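Local coordinates for cellulase IBT99 (Metagenomes, PDB 6WBT), which probably hydrolyses 6-phospho-alpha-glucosides as a family 4 glycoside hydrolase, using bound NAD and a manganese ion, at residues A[174-177]-A[178-181]; A[214-217]-A[218-222]; A[129-132]-A[133-137]. One frame throughout, in Å; residues are numbered along the deposited sequence.

Overall arrangement
The three contacts are short helical stretches of about two turns, contact 2 with the residues leading into its helix. Along the chain they run contact 3, contact 1, contact 2. Contacts 3 and 1 belong to helices 114-136 and 173-184 of the Rossmann-type NAD-binding part, on opposite sides of the chain's centre, with their own centres about 33 Å apart. Contact 2 opens helix 216-226, and its centre lies about 14 Å from that of contact 1. These two meet directly, M181 SE lying 3.6 Å from L219 CD1, whereas contacts 2 and 3 are about 45 Å apart between centres. The helix of contact 1 thus packs on helix 216-226 and strand 202-210 from a start beside the sugar phosphate and metal.

Contact 1 of 3, residues A[174-177]-A[178-181]; sequences PVEI and EARM
E178 folds back on P174 as each residue here meets the one a turn earlier. Its N donates to P174 O (2.9 Å), and its CG sits beside that oxygen because chi1 of -69° places CG next to the backbone N. The extended chain then brings OE1 to V175 CA at 3.7 Å, while OE2 bonds to S194. A179 N reaches V175 O at 2.9 Å, a bent bond with an N-H...O angle of 137°. R180 N donates to E176 O at 3.3 Å, and the side chain runs alongside that of E176. The carboxylate and guanidinium planes are nearly perpendicular, and E176 OE2 stays 4.0 Å from R180 NH1, beyond a salt bridge; R180 pairs instead with E183. M181, a selenomethionine, closes the turn with a straighter bond from N to I177 O, and its bend at chi3 swings M181 CE against I177 CG2 at 3.7 Å. I177 and M181 both rest on F205 of strand 202-210. This is the alpha-helix after strand 167-170 of a Rossmann-type domain, and it starts at the active site: the side chain of P174 is about 6 Å from manganese, that of E176 about 5 Å from glucose 6-phosphate.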
loop_
_atom_site.group_PDB
_atom_site.type_symbol
_atom_site.label_atom_id
_atom_site.label_comp_id
_atom_site.label_asym_id
_atom_site.label_seq_id
_atom_site.Cartn_x
_atom_site.Cartn_y
_atom_site.Cartn_z
ATOM N N PRO A 174 -28.862 -0.536 -8.157
ATOM C CA PRO A 174 -28.617 -1.953 -7.838
ATOM C C PRO A 174 -29.849 -2.653 -7.290
ATOM O O PRO A 174 -30.074 -3.830 -7.594
ATOM C CB PRO A 174 -27.483 -1.890 -6.804
ATOM C CG PRO A 174 -26.815 -0.589 -7.057
ATOM C CD PRO A 174 -27.925 0.339 -7.425
ATOM N N VAL A 175 -30.661 -1.952 -6.495
ATOM C CA VAL A 175 -31.870 -2.560 -5.948
ATOM C C VAL A 175 -32.887 -2.817 -7.054
ATOM O O VAL A 175 -33.618 -3.814 -7.024
ATOM C CB VAL A 175 -32.455 -1.673 -4.834
ATOM C CG1 VAL A 175 -33.568 -2.408 -4.097
ATOM C CG2 VAL A 175 -31.362 -1.240 -3.869
ATOM N N GLU A 176 -32.950 -1.926 -8.047
ATOM C CA GLU A 176 -33.845 -2.145 -9.180
ATOM C C GLU A 176 -33.383 -3.323 -10.028
ATOM O O GLU A 176 -34.209 -4.067 -10.570
ATOM C CB GLU A 176 -33.942 -0.876 -10.026
ATOM C CG GLU A 176 -34.833 0.199 -9.426
ATOM C CD GLU A 176 -36.305 -0.053 -9.687
ATOM O OE1 GLU A 176 -36.880 0.638 -10.553
ATOM O OE2 GLU A 176 -36.886 -0.945 -9.035
ATOM N N ILE A 177 -32.067 -3.504 -10.161
ATOM C CA ILE A 177 -31.552 -4.685 -10.846
ATOM C C ILE A 177 -31.883 -5.940 -10.051
ATOM O O ILE A 177 -32.220 -6.985 -10.623
ATOM C CB ILE A 177 -30.037 -4.546 -11.088
ATOM C CG1 ILE A 177 -29.749 -3.390 -12.046
ATOM C CG2 ILE A 177 -29.459 -5.839 -11.643
ATOM C CD1 ILE A 177 -28.274 -3.159 -12.296
ATOM N N GLU A 178 -31.808 -5.857 -8.720
ATOM C CA GLU A 178 -32.178 -6.994 -7.883
ATOM C C GLU A 178 -33.661 -7.317 -7.999
ATOM O O GLU A 178 -34.058 -8.472 -7.808
ATOM C CB GLU A 178 -31.802 -6.717 -6.427
ATOM C CG GLU A 178 -30.304 -6.700 -6.172
ATOM C CD GLU A 178 -29.954 -6.376 -4.735
ATOM O OE1 GLU A 178 -30.696 -5.597 -4.100
ATOM O OE2 GLU A 178 -28.938 -6.904 -4.238
ATOM N N ALA A 179 -34.491 -6.318 -8.307
ATOM C CA ALA A 179 -35.906 -6.583 -8.541
ATOM C C ALA A 179 -36.106 -7.396 -9.814
ATOM O O ALA A 179 -36.981 -8.268 -9.870
ATOM C CB ALA A 179 -36.684 -5.270 -8.614
ATOM N N ARG A 180 -35.302 -7.127 -10.844
ATOM C CA ARG A 180 -35.383 -7.913 -12.069
ATOM C C ARG A 180 -34.875 -9.331 -11.844
ATOM O O ARG A 180 -35.456 -10.294 -12.358
ATOM C CB ARG A 180 -34.592 -7.229 -13.186
ATOM C CG ARG A 180 -34.854 -5.734 -13.332
ATOM C CD ARG A 180 -36.190 -5.430 -14.007
ATOM N NE ARG A 180 -37.337 -5.689 -13.139
ATOM C CZ ARG A 180 -37.758 -4.861 -12.190
ATOM N NH1 ARG A 180 -37.128 -3.714 -11.977
ATOM N NH2 ARG A 180 -38.811 -5.181 -11.449
HETATM N N MSE A 181 -33.800 -9.477 -11.076
HETATM C CA MSE A 181 -33.256 -10.791 -10.754
HETATM C C MSE A 181 -34.250 -11.593 -9.919
HETATM O O MSE A 181 -34.278 -12.821 -9.980
HETATM C CB MSE A 181 -31.920 -10.654 -10.018
HETATM C CG MSE A 181 -30.828 -10.004 -10.857
HETATM SE SE MSE A 181 -29.046 -10.101 -10.063
HETATM C CE MSE A 181 -29.059 -8.445 -9.034
#

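Contact 2 of 3, residues A[214-217]-A[218-222]; sequences DVTD and KLKEH
V215, at the N-cap position, meets L219 in the first turn of helix 216-226. Among the backbone bonds, L219 N donates to V215 O at 3.0 Å; K220 N meets T216 O at the same length, nearly straight at the hydrogen (175°) and with the donor close to the line of the C=O bond. E221 N to D217 O is longer, 3.3 Å, with the donor above the carbonyl plane. In front of the helix D214 makes an Asx turn, its OD1 taking the N-H of T216 at 2.8 Å from T216 N, while T216 OG1 bonds to V208 N on strand 202-210.

The apolar contact across the turn is V215 CG2 to L219 CD1, 4.2 Å. L219 also packs on I184 of helix 173-184, on V208 and on L262.

Among the charged groups, D217 and K220 run side by side. K220 CG stands between its own backbone N and carbonyl carbon (chi1 62°), which carries K220 CD along D217 OD1 at 3.6 Å. The ammonium does not close on the carboxylate: K220 NZ is 4.4 Å from D217 OD1 and bonds to the backbone oxygens of T259 and D260.

The negative carboxylate of D214 at the amino end probably complements the helix dipole, and the ammonium of K220 is held by the loop carbonyls of T259 and D260, with D217 near enough only for a longer-range attraction.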
loop_
_atom_site.group_PDB
_atom_site.type_symbol
_atom_site.label_atom_id
_atom_site.label_comp_id
_atom_site.label_asym_id
_atom_site.label_seq_id
_atom_site.Cartn_x
_atom_site.Cartn_y
_atom_site.Cartn_z
ATOM N N ASP A 214 -26.879 -19.894 -3.986
ATOM C CA ASP A 214 -26.244 -19.111 -5.040
ATOM C C ASP A 214 -26.959 -19.349 -6.363
ATOM O O ASP A 214 -27.109 -20.493 -6.802
ATOM C CB ASP A 214 -24.762 -19.478 -5.150
ATOM C CG ASP A 214 -23.973 -18.503 -6.016
ATOM O OD1 ASP A 214 -24.420 -18.189 -7.140
ATOM O OD2 ASP A 214 -22.900 -18.048 -5.572
ATOM N N VAL A 215 -27.402 -18.264 -6.990
ATOM C CA VAL A 215 -28.128 -18.313 -8.252
ATOM C C VAL A 215 -27.448 -17.458 -9.318
ATOM O O VAL A 215 -28.086 -17.042 -10.279
ATOM C CB VAL A 215 -29.597 -17.892 -8.059
ATOM C CG1 VAL A 215 -30.362 -18.963 -7.296
ATOM C CG2 VAL A 215 -29.664 -16.563 -7.325
ATOM N N THR A 216 -26.150 -17.191 -9.155
ATOM C CA THR A 216 -25.444 -16.328 -10.097
ATOM C C THR A 216 -25.345 -16.980 -11.472
ATOM O O THR A 216 -25.615 -16.337 -12.493
ATOM C CB THR A 216 -24.052 -15.994 -9.561
ATOM O OG1 THR A 216 -24.157 -15.534 -8.208
ATOM C CG2 THR A 216 -23.402 -14.909 -10.407
ATOM N N ASP A 217 -24.964 -18.260 -11.514
ATOM C CA ASP A 217 -24.825 -18.951 -12.794
ATOM C C ASP A 217 -26.160 -19.051 -13.520
ATOM O O ASP A 217 -26.210 -18.979 -14.754
ATOM C CB ASP A 217 -24.225 -20.341 -12.580
ATOM C CG ASP A 217 -22.719 -20.306 -12.408
ATOM O OD1 ASP A 217 -22.129 -19.215 -12.545
ATOM O OD2 ASP A 217 -22.126 -21.373 -12.138
ATOM N N LYS A 218 -27.254 -19.215 -12.774
ATOM C CA LYS A 218 -28.566 -19.291 -13.407
ATOM C C LYS A 218 -29.004 -17.929 -13.934
ATOM O O LYS A 218 -29.644 -17.842 -14.988
ATOM C CB LYS A 218 -29.596 -19.838 -12.419
ATOM C CG LYS A 218 -30.915 -20.241 -13.059
ATOM C CD LYS A 218 -31.987 -20.493 -12.010
ATOM C CE LYS A 218 -31.493 -21.429 -10.919
ATOM N NZ LYS A 218 -31.088 -22.754 -11.462
ATOM N N LEU A 219 -28.669 -16.857 -13.212
ATOM C CA LEU A 219 -29.059 -15.520 -13.646
ATOM C C LEU A 219 -28.298 -15.100 -14.897
ATOM O O LEU A 219 -28.897 -14.610 -15.863
ATOM C CB LEU A 219 -28.835 -14.517 -12.515
ATOM C CG LEU A 219 -29.966 -14.434 -11.491
ATOM C CD1 LEU A 219 -29.536 -13.628 -10.283
ATOM C CD2 LEU A 219 -31.202 -13.824 -12.132
ATOM N N LYS A 220 -26.977 -15.288 -14.903
ATOM C CA LYS A 220 -26.189 -14.907 -16.069
ATOM C C LYS A 220 -26.526 -15.752 -17.291
ATOM O O LYS A 220 -26.217 -15.343 -18.414
ATOM C CB LYS A 220 -24.694 -14.991 -15.749
ATOM C CG LYS A 220 -24.195 -16.375 -15.373
ATOM C CD LYS A 220 -23.022 -16.289 -14.403
ATOM C CE LYS A 220 -21.933 -15.358 -14.908
ATOM N NZ LYS A 220 -20.795 -15.274 -13.950
ATOM N N GLU A 221 -27.157 -16.912 -17.101
ATOM C CA GLU A 221 -27.665 -17.671 -18.240
ATOM C C GLU A 221 -28.825 -16.942 -18.907
ATOM O O GLU A 221 -28.943 -16.940 -20.138
ATOM C CB GLU A 221 -28.101 -19.065 -17.791
ATOM C CG GLU A 221 -28.616 -19.938 -18.922
ATOM C CD GLU A 221 -29.714 -20.883 -18.481
ATOM O OE1 GLU A 221 -30.339 -20.623 -17.431
ATOM O OE2 GLU A 221 -29.953 -21.885 -19.185
ATOM N N HIS A 222 -29.692 -16.316 -18.106
ATOM C CA HIS A 222 -30.834 -15.588 -18.647
ATOM C C HIS A 222 -30.434 -14.206 -19.149
ATOM O O HIS A 222 -30.953 -13.739 -20.168
ATOM C CB HIS A 222 -31.926 -15.467 -17.584
ATOM C CG HIS A 222 -33.097 -14.636 -18.008
ATOM N ND1 HIS A 222 -34.267 -15.188 -18.484
ATOM C CD2 HIS A 222 -33.284 -13.295 -18.020
ATOM C CE1 HIS A 222 -35.122 -14.224 -18.773
ATOM N NE2 HIS A 222 -34.550 -13.065 -18.502
#

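Contact 3 of 3, residues A[129-132]-A[133-137]; sequences QLID and YCEEY
Y133 lays its ring along the side chain of Q129 near the end of helix 114-136, a helix packed on strands 81-84 and 143-146 of the Rossmann-type sheet. At the base of the tyrosine, Y133 CB lies 3.5 Å from L130 O. CG and CD2 come next, with Q129 O over one face of the ring, the same oxygen that accepts Y133 N at 3.0 Å; chi1 of -80° sets the ring beside its own backbone N, so that one face is turned to this oxygen. Farther out, Y133 CE2 has Q129 CG at 3.8 Å, an off-centre CH-pi contact whose carbon is 4.2 Å from the ring centroid. Q129 can follow the ring because its chain is extended, with chi1 of -170°, and its amide plane is only 13° from that of the ring. The ring of F76 in helix 72-76 also meets that of Y133, the two planes close to parallel. On other sides of the helix, L130 and C134 pack on I82, I131 on I144, and D132 forms a salt bridge with R162. The side chain of Q129 is about 6 Å from the bound NAD. The tyrosine ends in its hydroxyl, where Y133 OH lies 3.7 Å from Q129 NE2.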
loop_
_atom_site.group_PDB
_atom_site.type_symbol
_atom_site.label_atom_id
_atom_site.label_comp_id
_atom_site.label_asym_id
_atom_site.label_seq_id
_atom_site.Cartn_x
_atom_site.Cartn_y
_atom_site.Cartn_z
ATOM N N GLN A 129 -23.874 22.855 1.632
ATOM C CA GLN A 129 -24.718 23.763 2.400
ATOM C C GLN A 129 -25.787 23.009 3.177
ATOM O O GLN A 129 -26.151 23.417 4.287
ATOM C CB GLN A 129 -25.359 24.796 1.472
ATOM C CG GLN A 129 -26.054 25.932 2.198
ATOM C CD GLN A 129 -26.559 27.003 1.251
ATOM O OE1 GLN A 129 -27.200 26.706 0.243
ATOM N NE2 GLN A 129 -26.269 28.259 1.571
ATOM N N LEU A 130 -26.297 21.909 2.616
ATOM C CA LEU A 130 -27.235 21.071 3.356
ATOM C C LEU A 130 -26.565 20.441 4.571
ATOM O O LEU A 130 -27.190 20.287 5.628
ATOM C CB LEU A 130 -27.808 19.991 2.439
ATOM C CG LEU A 130 -28.622 18.871 3.094
ATOM C CD1 LEU A 130 -29.849 19.428 3.791
ATOM C CD2 LEU A 130 -29.018 17.821 2.066
ATOM N N ILE A 131 -25.288 20.076 4.439
ATOM C CA ILE A 131 -24.556 19.495 5.560
ATOM C C ILE A 131 -24.398 20.519 6.677
ATOM O O ILE A 131 -24.640 20.225 7.854
ATOM C CB ILE A 131 -23.189 18.964 5.089
ATOM C CG1 ILE A 131 -23.366 17.863 4.040
ATOM C CG2 ILE A 131 -22.380 18.463 6.272
ATOM C CD1 ILE A 131 -23.944 16.578 4.586
ATOM N N ASP A 132 -23.994 21.741 6.320
ATOM C CA ASP A 132 -23.768 22.774 7.326
ATOM C C ASP A 132 -25.064 23.202 8.002
ATOM O O ASP A 132 -25.039 23.661 9.150
ATOM C CB ASP A 132 -23.071 23.977 6.691
ATOM C CG ASP A 132 -21.705 23.628 6.132
ATOM O OD1 ASP A 132 -20.992 22.820 6.763
ATOM O OD2 ASP A 132 -21.346 24.156 5.060
ATOM N N TYR A 133 -26.201 23.067 7.313
ATOM C CA TYR A 133 -27.487 23.334 7.950
ATOM C C TYR A 133 -27.730 22.375 9.106
ATOM O O TYR A 133 -28.151 22.785 10.195
ATOM C CB TYR A 133 -28.617 23.227 6.924
ATOM C CG TYR A 133 -28.786 24.446 6.048
ATOM C CD1 TYR A 133 -28.493 25.716 6.526
ATOM C CD2 TYR A 133 -29.243 24.326 4.743
ATOM C CE1 TYR A 133 -28.650 26.832 5.728
ATOM C CE2 TYR A 133 -29.401 25.436 3.936
ATOM C CZ TYR A 133 -29.104 26.686 4.434
ATOM O OH TYR A 133 -29.261 27.795 3.633
ATOM N N CYS A 134 -27.463 21.085 8.889
ATOM C CA CYS A 134 -27.729 20.090 9.919
ATOM C C CYS A 134 -26.685 20.128 11.027
ATOM O O CYS A 134 -27.002 19.832 12.184
ATOM C CB CYS A 134 -27.796 18.698 9.294
ATOM S SG CYS A 134 -29.020 18.551 7.975
ATOM N N GLU A 135 -25.442 20.483 10.697
ATOM C CA GLU A 135 -24.431 20.658 11.734
ATOM C C GLU A 135 -24.770 21.822 12.655
ATOM O O GLU A 135 -24.367 21.822 13.825
ATOM C CB GLU A 135 -23.056 20.875 11.100
ATOM C CG GLU A 135 -22.512 19.682 10.334
ATOM C CD GLU A 135 -22.131 18.532 11.244
ATOM O OE1 GLU A 135 -22.408 17.370 10.881
ATOM O OE2 GLU A 135 -21.558 18.791 12.323
ATOM N N GLU A 136 -25.507 22.812 12.157
ATOM C CA GLU A 136 -25.791 24.029 12.905
ATOM C C GLU A 136 -27.168 24.021 13.556
ATOM O O GLU A 136 -27.316 24.493 14.688
ATOM C CB GLU A 136 -25.669 25.247 11.981
ATOM C CG GLU A 136 -25.190 26.524 12.659
ATOM C CD GLU A 136 -25.059 27.683 11.686
ATOM O OE1 GLU A 136 -26.067 28.032 11.038
ATOM O OE2 GLU A 136 -23.948 28.238 11.562
ATOM N N TYR A 137 -28.175 23.486 12.871
ATOM C CA TYR A 137 -29.560 23.541 13.327
ATOM C C TYR A 137 -30.114 22.200 13.783
ATOM O O TYR A 137 -30.884 22.156 14.744
ATOM C CB TYR A 137 -30.457 24.096 12.211
ATOM C CG TYR A 137 -30.122 25.510 11.788
ATOM C CD1 TYR A 137 -29.637 26.435 12.703
ATOM C CD2 TYR A 137 -30.290 25.918 10.470
ATOM C CE1 TYR A 137 -29.330 27.728 12.319
ATOM C CE2 TYR A 137 -29.985 27.209 10.077
ATOM C CZ TYR A 137 -29.506 28.108 11.005
ATOM O OH TYR A 137 -29.202 29.394 10.615
#